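Local structure of xylose isomerase-like TIM barrel domain-containing protein (Thermus thermophilus, 3AYV) at residues A[54-59]-A[131-136]; A[61-66]-A[76-81]; A[222-225]-A[230-233]. The protein is of unknown function but binds zinc ions in a TIM barrel and may take part in protection against oxidative stress. All coordinates share one frame; numbering follows the deposited sequence.

Interaction 1: A[54-59]-A[131-136]; sequences VHLPFW and VRLLLE. With ZN (zinc ion), chain E; ZN (zinc ion), chain F.
H55 meets E136 at a zinc ion, and L56 meets L133 on the side facing the helices. H55 ends strand 52-55 of the TIM barrel. Its CG stands anti to the backbone N (chi1 -162°), which turns the ring to the metal. NE2 of H55 binds the chain E zinc at 2.3 Å. The other ring nitrogen, ND1, donates to the backbone O of L56 at 2.8 Å. L56 O lies in the ring plane and is met on a lone pair; this bond, with the zinc at NE2, holds the ring's rotation. E136, at the end of strand 132-136, brings OE1 to the same zinc at 1.9 Å. NE2 of H55 and OE1 of E136 share a metal, not a hydrogen bond. The carboxylate plane of E136 stands 76° from the H55 ring. OE2 of E136 binds the chain F zinc at 2.1 Å, so the carboxylate bridges two metals. H96 completes the protein ligands of the first zinc. Next, L56 turns its side chain to the outer layer. Its CD1 packs on CD1 of L133 at 4.0 Å, the side chains crossing at about a right angle. Zinc thus links two strands that are not neighbours in the barrel.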
ATOM      1  N   VAL A  54      -3.827   7.026   1.798  1.00 13.42           N
ATOM      2  CA  VAL A  54      -3.037   7.415   0.622  1.00 11.85           C
ATOM      3  C   VAL A  54      -1.951   6.386   0.360  1.00 12.25           C
ATOM      4  O   VAL A  54      -1.515   5.682   1.271  1.00 11.62           O
ATOM      5  CB  VAL A  54      -2.350   8.809   0.741  1.00 12.72           C
ATOM      6  CG1 VAL A  54      -3.365   9.926   1.020  1.00 12.22           C
ATOM      7  CG2 VAL A  54      -1.269   8.773   1.809  1.00 13.76           C
ATOM      8  N   HIS A  55      -1.533   6.306  -0.903  1.00 11.12           N
ATOM      9  CA  HIS A  55      -0.289   5.595  -1.250  1.00 11.84           C
ATOM     10  C   HIS A  55       0.764   6.652  -1.507  1.00 11.69           C
ATOM     11  O   HIS A  55       0.605   7.509  -2.381  1.00 11.83           O
ATOM     12  CB  HIS A  55      -0.494   4.736  -2.503  1.00 12.48           C
ATOM     13  CG  HIS A  55       0.556   3.686  -2.668  1.00 13.26           C
ATOM     14  ND1 HIS A  55       1.909   3.981  -2.712  1.00 15.58           N
ATOM     15  CD2 HIS A  55       0.460   2.340  -2.758  1.00 17.48           C
ATOM     16  CE1 HIS A  55       2.594   2.854  -2.831  1.00 16.25           C
ATOM     17  NE2 HIS A  55       1.738   1.848  -2.875  1.00 17.53           N
ATOM     18  N   LEU A  56       1.832   6.636  -0.702  1.00 11.37           N
ATOM     19  CA  LEU A  56       2.915   7.583  -0.828  1.00  9.99           C
ATOM     20  C   LEU A  56       3.691   7.312  -2.114  1.00 10.86           C
ATOM     21  O   LEU A  56       3.550   6.243  -2.692  1.00 11.05           O
ATOM     22  CB  LEU A  56       3.828   7.523   0.400  1.00  9.25           C
ATOM     23  CG  LEU A  56       3.137   7.908   1.712  1.00 10.59           C
ATOM     24  CD1 LEU A  56       4.028   7.616   2.881  1.00 12.19           C
ATOM     25  CD2 LEU A  56       2.788   9.429   1.697  1.00  9.93           C
ATOM     26  N   PRO A  57       4.423   8.313  -2.614  1.00 11.51           N
ATOM     27  CA  PRO A  57       5.238   8.079  -3.826  1.00 11.18           C
ATOM     28  C   PRO A  57       6.173   6.882  -3.638  1.00 11.12           C
ATOM     29  O   PRO A  57       6.582   6.591  -2.487  1.00 11.54           O
ATOM     30  CB  PRO A  57       6.052   9.376  -3.937  1.00 10.00           C
ATOM     31  CG  PRO A  57       5.098  10.434  -3.311  1.00 12.68           C
ATOM     32  CD  PRO A  57       4.541   9.707  -2.134  1.00 11.16           C
ATOM     33  N   PHE A  58       6.510   6.196  -4.740  1.00 11.57           N
ATOM     34  CA  PHE A  58       7.424   5.063  -4.652  1.00 12.24           C
ATOM     35  C   PHE A  58       8.306   4.854  -5.890  1.00 11.56           C
ATOM     36  O   PHE A  58       9.355   4.218  -5.777  1.00 10.47           O
ATOM     37  CB  PHE A  58       6.661   3.759  -4.386  1.00 11.79           C
ATOM     38  CG  PHE A  58       5.771   3.344  -5.521  1.00 14.98           C
ATOM     39  CD1 PHE A  58       6.232   2.446  -6.502  1.00 16.02           C
ATOM     40  CD2 PHE A  58       4.472   3.850  -5.622  1.00 19.16           C
ATOM     41  CE1 PHE A  58       5.418   2.073  -7.555  1.00 19.46           C
ATOM     42  CE2 PHE A  58       3.630   3.480  -6.686  1.00 20.27           C
ATOM     43  CZ  PHE A  58       4.102   2.591  -7.650  1.00 20.23           C
ATOM     44  N   TRP A  59       7.842   5.296  -7.059  1.00 11.74           N
ATOM     45  CA  TRP A  59       8.591   4.984  -8.284  1.00 12.40           C
ATOM     46  C   TRP A  59      10.014   5.522  -8.188  1.00 11.67           C
ATOM     47  O   TRP A  59      10.212   6.715  -7.965  1.00 10.90           O
ATOM     48  CB  TRP A  59       7.895   5.539  -9.533  1.00 13.40           C
ATOM     49  CG  TRP A  59       6.756   4.708 -10.028  1.00 15.89           C
ATOM     50  CD1 TRP A  59       5.443   5.082 -10.091  1.00 17.26           C
ATOM     51  CD2 TRP A  59       6.823   3.370 -10.551  1.00 18.51           C
ATOM     52  NE1 TRP A  59       4.689   4.065 -10.631  1.00 18.57           N
ATOM     53  CE2 TRP A  59       5.508   2.994 -10.896  1.00 19.95           C
ATOM     54  CE3 TRP A  59       7.864   2.441 -10.723  1.00 18.98           C
ATOM     55  CZ2 TRP A  59       5.198   1.729 -11.440  1.00 22.35           C
ATOM     56  CZ3 TRP A  59       7.555   1.173 -11.262  1.00 23.08           C
ATOM     57  CH2 TRP A  59       6.232   0.838 -11.609  1.00 21.44           C
ATOM     58  N   VAL A 131      -1.256  10.178  11.367  1.00 15.59           N
ATOM     59  CA  VAL A 131      -1.437   9.279  10.216  1.00 14.40           C
ATOM     60  C   VAL A 131      -0.706   7.973  10.534  1.00 14.29           C
ATOM     61  O   VAL A 131       0.457   7.985  10.976  1.00 14.73           O
ATOM     62  CB  VAL A 131      -0.844   9.924   8.946  1.00 15.36           C
ATOM     63  CG1 VAL A 131      -0.891   8.946   7.737  1.00 13.68           C
ATOM     64  CG2 VAL A 131      -1.546  11.276   8.630  1.00 13.88           C
ATOM     65  N   ARG A 132      -1.393   6.845  10.353  1.00 13.40           N
ATOM     66  CA  ARG A 132      -0.799   5.532  10.606  1.00 13.31           C
ATOM     67  C   ARG A 132       0.041   5.116   9.383  1.00 13.27           C
ATOM     68  O   ARG A 132      -0.484   5.094   8.272  1.00 12.95           O
ATOM     69  CB  ARG A 132      -1.918   4.513  10.822  1.00 14.02           C
ATOM     70  CG  ARG A 132      -1.495   3.042  10.907  1.00 13.65           C
ATOM     71  CD  ARG A 132      -0.587   2.771  12.127  1.00 14.74           C
ATOM     72  NE  ARG A 132      -0.415   1.338  12.357  1.00 15.41           N
ATOM     73  CZ  ARG A 132       0.406   0.829  13.272  1.00 15.58           C
ATOM     74  NH1 ARG A 132       1.108   1.649  14.039  1.00 15.70           N
ATOM     75  NH2 ARG A 132       0.530  -0.495  13.421  1.00 16.04           N
ATOM     76  N   LEU A 133       1.326   4.804   9.598  1.00 12.76           N
ATOM     77  CA  LEU A 133       2.254   4.503   8.483  1.00 11.80           C
ATOM     78  C   LEU A 133       2.302   3.012   8.260  1.00 11.82           C
ATOM     79  O   LEU A 133       2.438   2.242   9.211  1.00 12.24           O
ATOM     80  CB  LEU A 133       3.664   5.000   8.815  1.00 12.11           C
ATOM     81  CG  LEU A 133       4.701   5.148   7.712  1.00 12.89           C
ATOM     82  CD1 LEU A 133       4.238   6.167   6.638  1.00 12.43           C
ATOM     83  CD2 LEU A 133       6.066   5.563   8.267  1.00 12.67           C
ATOM     84  N   LEU A 134       2.204   2.592   6.998  1.00 11.28           N
ATOM     85  CA  LEU A 134       2.151   1.160   6.699  1.00 11.15           C
ATOM     86  C   LEU A 134       3.169   0.831   5.636  1.00 10.59           C
ATOM     87  O   LEU A 134       3.180   1.444   4.582  1.00 11.30           O
ATOM     88  CB  LEU A 134       0.769   0.733   6.180  1.00 11.82           C
ATOM     89  CG  LEU A 134      -0.418   1.113   7.067  1.00 11.57           C
ATOM     90  CD1 LEU A 134      -1.709   0.942   6.285  1.00 15.78           C
ATOM     91  CD2 LEU A 134      -0.392   0.227   8.321  1.00 11.31           C
ATOM     92  N   LEU A 135       3.997  -0.165   5.916  1.00 10.57           N
ATOM     93  CA  LEU A 135       4.952  -0.674   4.925  1.00 10.58           C
ATOM     94  C   LEU A 135       4.348  -1.839   4.157  1.00 10.77           C
ATOM     95  O   LEU A 135       3.862  -2.804   4.755  1.00 10.88           O
ATOM     96  CB  LEU A 135       6.237  -1.119   5.671  1.00 12.27           C
ATOM     97  CG  LEU A 135       7.372  -1.818   4.906  1.00 13.69           C
ATOM     98  CD1 LEU A 135       7.802  -0.956   3.721  1.00 15.38           C
ATOM     99  CD2 LEU A 135       8.504  -2.047   5.876  1.00 13.79           C
ATOM    100  N   GLU A 136       4.397  -1.757   2.820  1.00 10.68           N
ATOM    101  CA  GLU A 136       3.807  -2.779   1.933  1.00 11.82           C
ATOM    102  C   GLU A 136       4.928  -3.654   1.360  1.00 11.58           C
ATOM    103  O   GLU A 136       6.011  -3.128   1.059  1.00 11.97           O
ATOM    104  CB  GLU A 136       3.070  -2.058   0.800  1.00 12.28           C
ATOM    105  CG  GLU A 136       2.455  -2.947  -0.221  1.00 14.76           C
ATOM    106  CD  GLU A 136       2.055  -2.205  -1.485  1.00 19.01           C
ATOM    107  OE1 GLU A 136       1.993  -0.969  -1.511  1.00 18.40           O
ATOM    108  OE2 GLU A 136       1.786  -2.876  -2.478  1.00 24.83           O
TER
HETATM  109 ZN    ZN E 255       2.023  -0.377  -3.356  1.00 67.65          ZN
HETATM  110 ZN    ZN F 256      -0.047  -3.125  -3.506  1.00 71.78          ZN
HETATM  111  O   HOH W   1       0.138  -0.710  -4.227  1.00 27.13           O
HETATM  112  O   HOH W   2       2.344  -0.326  -5.794  1.00 30.78           O
HETATM  113  O   HOH W   3       0.031  -2.889  -5.913  1.00 20.80           O

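Interaction 2: A[61-66]-A[76-81]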
ATOM      1  N   LEU A  61      12.213   5.330  -5.966  1.00 10.58           N
ATOM      2  CA  LEU A  61      12.657   5.836  -4.675  1.00 10.63           C
ATOM      3  C   LEU A  61      13.230   4.726  -3.799  1.00 10.86           C
ATOM      4  O   LEU A  61      12.796   3.580  -3.871  1.00 11.30           O
ATOM      5  CB  LEU A  61      11.483   6.496  -3.926  1.00  9.98           C
ATOM      6  CG  LEU A  61      10.789   7.637  -4.700  1.00 11.24           C
ATOM      7  CD1 LEU A  61       9.625   8.233  -3.894  1.00 11.05           C
ATOM      8  CD2 LEU A  61      11.738   8.733  -5.156  1.00  9.34           C
ATOM      9  N   ASP A  62      14.189   5.098  -2.948  1.00  9.74           N
ATOM     10  CA  ASP A  62      14.769   4.194  -1.970  1.00  9.98           C
ATOM     11  C   ASP A  62      15.563   5.016  -0.955  1.00  9.30           C
ATOM     12  O   ASP A  62      16.545   5.696  -1.321  1.00  9.17           O
ATOM     13  CB  ASP A  62      15.693   3.159  -2.668  1.00  9.58           C
ATOM     14  CG  ASP A  62      16.283   2.177  -1.698  1.00 11.51           C
ATOM     15  OD1 ASP A  62      15.822   2.123  -0.534  1.00 11.54           O
ATOM     16  OD2 ASP A  62      17.222   1.441  -2.089  1.00 12.82           O
ATOM     17  N   LEU A  63      15.144   4.949   0.312  1.00  9.01           N
ATOM     18  CA  LEU A  63      15.885   5.605   1.395  1.00  9.49           C
ATOM     19  C   LEU A  63      17.335   5.096   1.519  1.00 10.34           C
ATOM     20  O   LEU A  63      18.204   5.801   2.059  1.00 10.76           O
ATOM     21  CB  LEU A  63      15.154   5.442   2.743  1.00 10.22           C
ATOM     22  CG  LEU A  63      13.830   6.213   2.876  1.00  8.90           C
ATOM     23  CD1 LEU A  63      13.157   5.821   4.206  1.00 10.96           C
ATOM     24  CD2 LEU A  63      14.106   7.747   2.822  1.00 12.33           C
ATOM     25  N   LEU A  64      17.572   3.892   1.020  1.00  9.93           N
ATOM     26  CA  LEU A  64      18.874   3.254   1.143  1.00  9.73           C
ATOM     27  C   LEU A  64      19.580   3.183  -0.216  1.00  9.66           C
ATOM     28  O   LEU A  64      20.535   2.403  -0.374  1.00 10.78           O
ATOM     29  CB  LEU A  64      18.714   1.855   1.728  1.00  9.54           C
ATOM     30  CG  LEU A  64      18.041   1.731   3.099  1.00 10.21           C
ATOM     31  CD1 LEU A  64      18.095   0.263   3.452  1.00  9.92           C
ATOM     32  CD2 LEU A  64      18.769   2.603   4.174  1.00  9.94           C
ATOM     33  N   SER A  65      19.107   3.968  -1.185  1.00  9.00           N
ATOM     34  CA  SER A  65      19.797   4.068  -2.479  1.00  9.96           C
ATOM     35  C   SER A  65      21.310   4.385  -2.312  1.00 10.89           C
ATOM     36  O   SER A  65      21.688   5.258  -1.508  1.00 10.52           O
ATOM     37  CB  SER A  65      19.192   5.192  -3.326  1.00  9.35           C
ATOM     38  OG  SER A  65      19.824   5.212  -4.620  1.00 10.95           O
ATOM     39  N   PRO A  66      22.172   3.735  -3.123  1.00 11.94           N
ATOM     40  CA  PRO A  66      23.586   4.159  -3.118  1.00 12.62           C
ATOM     41  C   PRO A  66      23.779   5.570  -3.680  1.00 12.42           C
ATOM     42  O   PRO A  66      24.832   6.186  -3.454  1.00 12.42           O
ATOM     43  CB  PRO A  66      24.299   3.098  -4.015  1.00 13.56           C
ATOM     44  CG  PRO A  66      23.194   2.549  -4.884  1.00 13.55           C
ATOM     45  CD  PRO A  66      21.942   2.552  -3.975  1.00 11.80           C
ATOM     46  N   ARG A  76      12.296  13.528   0.990  1.00 12.22           N
ATOM     47  CA  ARG A  76      11.400  14.669   0.683  1.00 13.53           C
ATOM     48  C   ARG A  76      10.025  14.213   0.181  1.00 13.35           C
ATOM     49  O   ARG A  76       8.979  14.750   0.614  1.00 12.84           O
ATOM     50  CB  ARG A  76      12.049  15.663  -0.300  1.00 13.38           C
ATOM     51  CG  ARG A  76      13.233  16.446   0.262  1.00 17.78           C
ATOM     52  CD  ARG A  76      13.742  17.577  -0.694  1.00 23.33           C
ATOM     53  NE  ARG A  76      14.104  17.168  -2.065  1.00 24.79           N
ATOM     54  CZ  ARG A  76      15.325  16.759  -2.440  1.00 23.43           C
ATOM     55  NH1 ARG A  76      16.310  16.642  -1.559  1.00 24.55           N
ATOM     56  NH2 ARG A  76      15.554  16.425  -3.699  1.00 25.02           N
ATOM     57  N   ARG A  77      10.014  13.208  -0.701  1.00 12.41           N
ATOM     58  CA  ARG A  77       8.771  12.645  -1.242  1.00 12.91           C
ATOM     59  C   ARG A  77       7.865  12.022  -0.155  1.00 13.65           C
ATOM     60  O   ARG A  77       6.617  12.233  -0.162  1.00 13.58           O
ATOM     61  CB  ARG A  77       9.079  11.592  -2.320  1.00 13.26           C
ATOM     62  CG  ARG A  77       9.606  12.180  -3.639  1.00 13.52           C
ATOM     63  CD  ARG A  77       8.489  12.777  -4.442  1.00 17.38           C
ATOM     64  NE  ARG A  77       8.891  13.249  -5.775  1.00 16.49           N
ATOM     65  CZ  ARG A  77       8.907  14.518  -6.159  1.00 18.44           C
ATOM     66  NH1 ARG A  77       8.578  15.493  -5.307  1.00 19.95           N
ATOM     67  NH2 ARG A  77       9.238  14.817  -7.406  1.00 16.82           N
ATOM     68  N   LEU A  78       8.462  11.230   0.746  1.00 12.46           N
ATOM     69  CA  LEU A  78       7.688  10.608   1.810  1.00 12.45           C
ATOM     70  C   LEU A  78       7.124  11.659   2.798  1.00 13.06           C
ATOM     71  O   LEU A  78       5.945  11.609   3.147  1.00 12.82           O
ATOM     72  CB  LEU A  78       8.520   9.567   2.572  1.00 12.63           C
ATOM     73  CG  LEU A  78       8.959   8.375   1.703  1.00 11.80           C
ATOM     74  CD1 LEU A  78       9.782   7.438   2.561  1.00 11.10           C
ATOM     75  CD2 LEU A  78       7.723   7.627   1.134  1.00 13.70           C
ATOM     76  N   LEU A  79       7.964  12.595   3.203  1.00 13.19           N
ATOM     77  CA  LEU A  79       7.561  13.651   4.160  1.00 13.81           C
ATOM     78  C   LEU A  79       6.483  14.588   3.585  1.00 14.90           C
ATOM     79  O   LEU A  79       5.473  14.880   4.258  1.00 14.57           O
ATOM     80  CB  LEU A  79       8.786  14.424   4.640  1.00 13.59           C
ATOM     81  CG  LEU A  79       9.795  13.636   5.498  1.00 12.30           C
ATOM     82  CD1 LEU A  79      11.021  14.519   5.756  1.00 12.27           C
ATOM     83  CD2 LEU A  79       9.181  13.165   6.818  1.00 15.35           C
ATOM     84  N   PHE A  80       6.655  15.007   2.339  1.00 15.10           N
ATOM     85  CA  PHE A  80       5.667  15.877   1.703  1.00 17.01           C
ATOM     86  C   PHE A  80       4.361  15.135   1.458  1.00 15.97           C
ATOM     87  O   PHE A  80       3.266  15.665   1.739  1.00 16.53           O
ATOM     88  CB  PHE A  80       6.205  16.517   0.422  1.00 18.46           C
ATOM     89  CG  PHE A  80       5.425  17.746   0.003  1.00 23.41           C
ATOM     90  CD1 PHE A  80       5.040  18.693   0.960  1.00 28.97           C
ATOM     91  CD2 PHE A  80       5.047  17.932  -1.310  1.00 27.82           C
ATOM     92  CE1 PHE A  80       4.303  19.824   0.593  1.00 31.39           C
ATOM     93  CE2 PHE A  80       4.316  19.073  -1.694  1.00 28.42           C
ATOM     94  CZ  PHE A  80       3.946  20.004  -0.752  1.00 29.49           C
ATOM     95  N   GLY A  81       4.471  13.884   1.001  1.00 14.09           N
ATOM     96  CA  GLY A  81       3.315  13.018   0.823  1.00 13.79           C
ATOM     97  C   GLY A  81       2.539  12.885   2.137  1.00 13.71           C
ATOM     98  O   GLY A  81       1.295  12.884   2.127  1.00 13.65           O
TER
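Two groups grip OD1 of D62, a residue set between L61 and L63. Those two leucines pack on helix 68-87. The backbone N of L64 donates to OD1 of D62 at 2.9 Å, and R111 makes a salt bridge to the same oxygen. The bond from L64 makes an Asx turn. A type I beta turn from D62 to S65 overlaps it, closed by S65 N to D62 O at 3.1 Å. The amide of L64 comes to OD1 from above the carboxylate plane, 75° out of it. The salt bridge ties the turn to R111, ahead of helix 112-118. T74 of helix 68-87 takes the backbone N of D62 through its OG1.

This turn belongs to the connection from strand 52-55 to helix 68-87, a beta-alpha unit of the TIM barrel. The loop runs back beside the helix it leads into. The CB of D62 points away from the helix segment, while L61 and L63 reach it.

L61 meets the aliphatic base of R77. Its CD1 lies 3.7 Å from CB of R77 and a little farther from CG. The two side chains cross at about a right angle. CG of R77 stands beside the backbone N, and the chain bends at chi2 (-77°); CB and CG are the atoms that meet L61. No hydrogen bond joins the two segments.

L78 lies next to R77 on the helix, and its side chain is buried. The helix here is regular, with R77 O accepting from G81 N at 2.9 Å. L63 and L78 reach toward each other tip to tip, with CD1 of L63 4.1 Å from CD1 of L78.

Interaction 3: A[222-225]-A[230-233]; sequences LEVR and ASLA. With ZN (zinc ion), chain F.
L222 and S231 make the main contact, a leucine fork against a serine methylene. CD2 of L222 lies 3.8 Å from CB of S231, and CD1 of the same leucine is 4.0 Å from that CB. Both methyl branches therefore meet one carbon of helix 229-240. CD1 of L222 also comes near the backbone N of L232, at 4.3 Å. V224 adds a second touch, with its CG2 3.9 Å from OG of S231. No hydrogen bond joins the two segments, and the packing is by van der Waals contact.

The hydroxyl of S231 is buried but satisfied from elsewhere. OG is hydrogen-bonded to the side chain of N200 and to the backbone N of L201. These bonds join the helix to the loop at N200 and L201, in addition to its packing on L222.

E223 lies between L222 and V224 and faces the metal site instead. Its OE2 binds the chain F zinc at 2.4 Å. OE1 of E223 stays 3.9 Å from that ion and accepts a weak hydrogen bond from water 1 at 2.7 Å. Water 1 is itself a ligand of the zinc, so the carboxylate meets the zinc directly and, by a weak bond, one of its waters. E136, D162 and H187 are the other protein ligands.

The backbone behind E223 is held too. Its carbonyl O is hydrogen-bonded to N189, and a weak bond runs from V224 N to L222 O. L222 closes strand 219-222, the last of the barrel, and its backbone bonds to R4 and A6 of strand 3-8. Helix 229-240 lies outside this strand, so L222 packs between barrel and helix.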
ATOM      1  N   LEU A 222      -8.946  -2.192  -3.087  1.00 14.87           N
ATOM      2  CA  LEU A 222      -9.003  -2.830  -4.389  1.00 15.82           C
ATOM      3  C   LEU A 222      -8.025  -2.109  -5.311  1.00 15.70           C
ATOM      4  O   LEU A 222      -8.270  -0.995  -5.766  1.00 15.31           O
ATOM      5  CB  LEU A 222     -10.428  -2.800  -4.959  1.00 15.79           C
ATOM      6  CG  LEU A 222     -11.458  -3.497  -4.062  1.00 17.18           C
ATOM      7  CD1 LEU A 222     -12.851  -3.357  -4.676  1.00 17.70           C
ATOM      8  CD2 LEU A 222     -11.097  -4.976  -3.884  1.00 17.01           C
ATOM      9  N   GLU A 223      -6.900  -2.766  -5.554  1.00 16.95           N
ATOM     10  CA  GLU A 223      -5.859  -2.247  -6.415  1.00 17.96           C
ATOM     11  C   GLU A 223      -6.068  -2.868  -7.786  1.00 18.45           C
ATOM     12  O   GLU A 223      -5.329  -3.750  -8.214  1.00 17.25           O
ATOM     13  CB  GLU A 223      -4.523  -2.630  -5.826  1.00 19.14           C
ATOM     14  CG  GLU A 223      -4.240  -1.720  -4.650  1.00 22.93           C
ATOM     15  CD  GLU A 223      -2.829  -1.378  -4.570  1.00 28.90           C
ATOM     16  OE1 GLU A 223      -2.490  -0.164  -4.434  1.00 30.12           O
ATOM     17  OE2 GLU A 223      -2.063  -2.363  -4.643  1.00 31.01           O
ATOM     18  N   VAL A 224      -7.134  -2.417  -8.435  1.00 19.29           N
ATOM     19  CA  VAL A 224      -7.663  -3.057  -9.627  1.00 20.47           C
ATOM     20  C   VAL A 224      -7.754  -2.026 -10.734  1.00 21.83           C
ATOM     21  O   VAL A 224      -8.267  -0.915 -10.526  1.00 21.33           O
ATOM     22  CB  VAL A 224      -9.056  -3.698  -9.330  1.00 21.10           C
ATOM     23  CG1 VAL A 224      -9.747  -4.173 -10.594  1.00 22.18           C
ATOM     24  CG2 VAL A 224      -8.903  -4.884  -8.371  1.00 19.70           C
ATOM     25  N   ARG A 225      -7.268  -2.390 -11.917  1.00 23.27           N
ATOM     26  CA  ARG A 225      -7.192  -1.426 -12.999  1.00 26.25           C
ATOM     27  C   ARG A 225      -8.423  -1.403 -13.885  1.00 27.44           C
ATOM     28  O   ARG A 225      -8.634  -0.456 -14.641  1.00 29.67           O
ATOM     29  CB  ARG A 225      -5.865  -1.553 -13.757  1.00 26.59           C
ATOM     30  CG  ARG A 225      -4.728  -0.917 -12.933  1.00 30.60           C
ATOM     31  CD  ARG A 225      -3.497  -0.561 -13.767  1.00 36.17           C
ATOM     32  NE  ARG A 225      -2.598  -1.702 -13.919  1.00 40.25           N
ATOM     33  CZ  ARG A 225      -1.558  -1.961 -13.121  1.00 42.85           C
ATOM     34  NH1 ARG A 225      -1.259  -1.157 -12.101  1.00 43.44           N
ATOM     35  NH2 ARG A 225      -0.805  -3.034 -13.351  1.00 43.60           N
ATOM     36  N   ALA A 230     -16.731  -6.427  -9.858  1.00 22.72           N
ATOM     37  CA  ALA A 230     -16.575  -7.873  -9.692  1.00 21.64           C
ATOM     38  C   ALA A 230     -15.812  -8.248  -8.407  1.00 21.41           C
ATOM     39  O   ALA A 230     -16.089  -9.280  -7.798  1.00 20.77           O
ATOM     40  CB  ALA A 230     -15.901  -8.498 -10.909  1.00 22.49           C
ATOM     41  N   SER A 231     -14.853  -7.416  -7.999  1.00 21.07           N
ATOM     42  CA  SER A 231     -14.118  -7.693  -6.749  1.00 20.53           C
ATOM     43  C   SER A 231     -14.982  -7.455  -5.514  1.00 20.89           C
ATOM     44  O   SER A 231     -14.924  -8.226  -4.555  1.00 19.75           O
ATOM     45  CB  SER A 231     -12.829  -6.865  -6.642  1.00 20.59           C
ATOM     46  OG  SER A 231     -11.952  -7.210  -7.690  1.00 19.18           O
ATOM     47  N   LEU A 232     -15.764  -6.380  -5.529  1.00 21.41           N
ATOM     48  CA  LEU A 232     -16.687  -6.115  -4.428  1.00 22.76           C
ATOM     49  C   LEU A 232     -17.692  -7.273  -4.249  1.00 23.15           C
ATOM     50  O   LEU A 232     -17.964  -7.717  -3.117  1.00 22.99           O
ATOM     51  CB  LEU A 232     -17.364  -4.757  -4.634  1.00 22.99           C
ATOM     52  CG  LEU A 232     -18.204  -4.215  -3.475  1.00 25.28           C
ATOM     53  CD1 LEU A 232     -17.487  -4.341  -2.093  1.00 25.66           C
ATOM     54  CD2 LEU A 232     -18.617  -2.768  -3.786  1.00 25.37           C
ATOM     55  N   ALA A 233     -18.203  -7.778  -5.376  1.00 23.99           N
ATOM     56  CA  ALA A 233     -19.107  -8.928  -5.403  1.00 24.01           C
ATOM     57  C   ALA A 233     -18.438 -10.206  -4.902  1.00 23.89           C
ATOM     58  O   ALA A 233     -19.074 -11.013  -4.216  1.00 23.42           O
ATOM     59  CB  ALA A 233     -19.684  -9.138  -6.826  1.00 24.91           C
TER
HETATM   60 ZN    ZN F 256      -0.047  -3.125  -3.506  1.00 71.78          ZN
HETATM   61  O   HOH W   1       0.138  -0.710  -4.227  1.00 27.13           O
HETATM   62  O   HOH W   3       0.031  -2.889  -5.913  1.00 20.80           O

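Overall arrangement
Interaction 1 lies nearest the centre of the chain, with its touching residues all buried. Interactions 2 and 3 lie about 15 Å from it, on opposite sides. Interaction 2 is nested in the loop closed by interaction 1. The two also touch, as L56 and P57 pack on helix 68-87. Interactions 1 and 3 share the chain F zinc and waters 1 and 3. Zinc bonds and one leucine pair join the segments of interaction 1. Interactions 2 and 3 pack a helix by van der Waals contact: leucine on leucine and arginine methylenes in interaction 2, leucine and valine on a serine in interaction 3. One of four touching residues is buried in interaction 2, three of four in interaction 3.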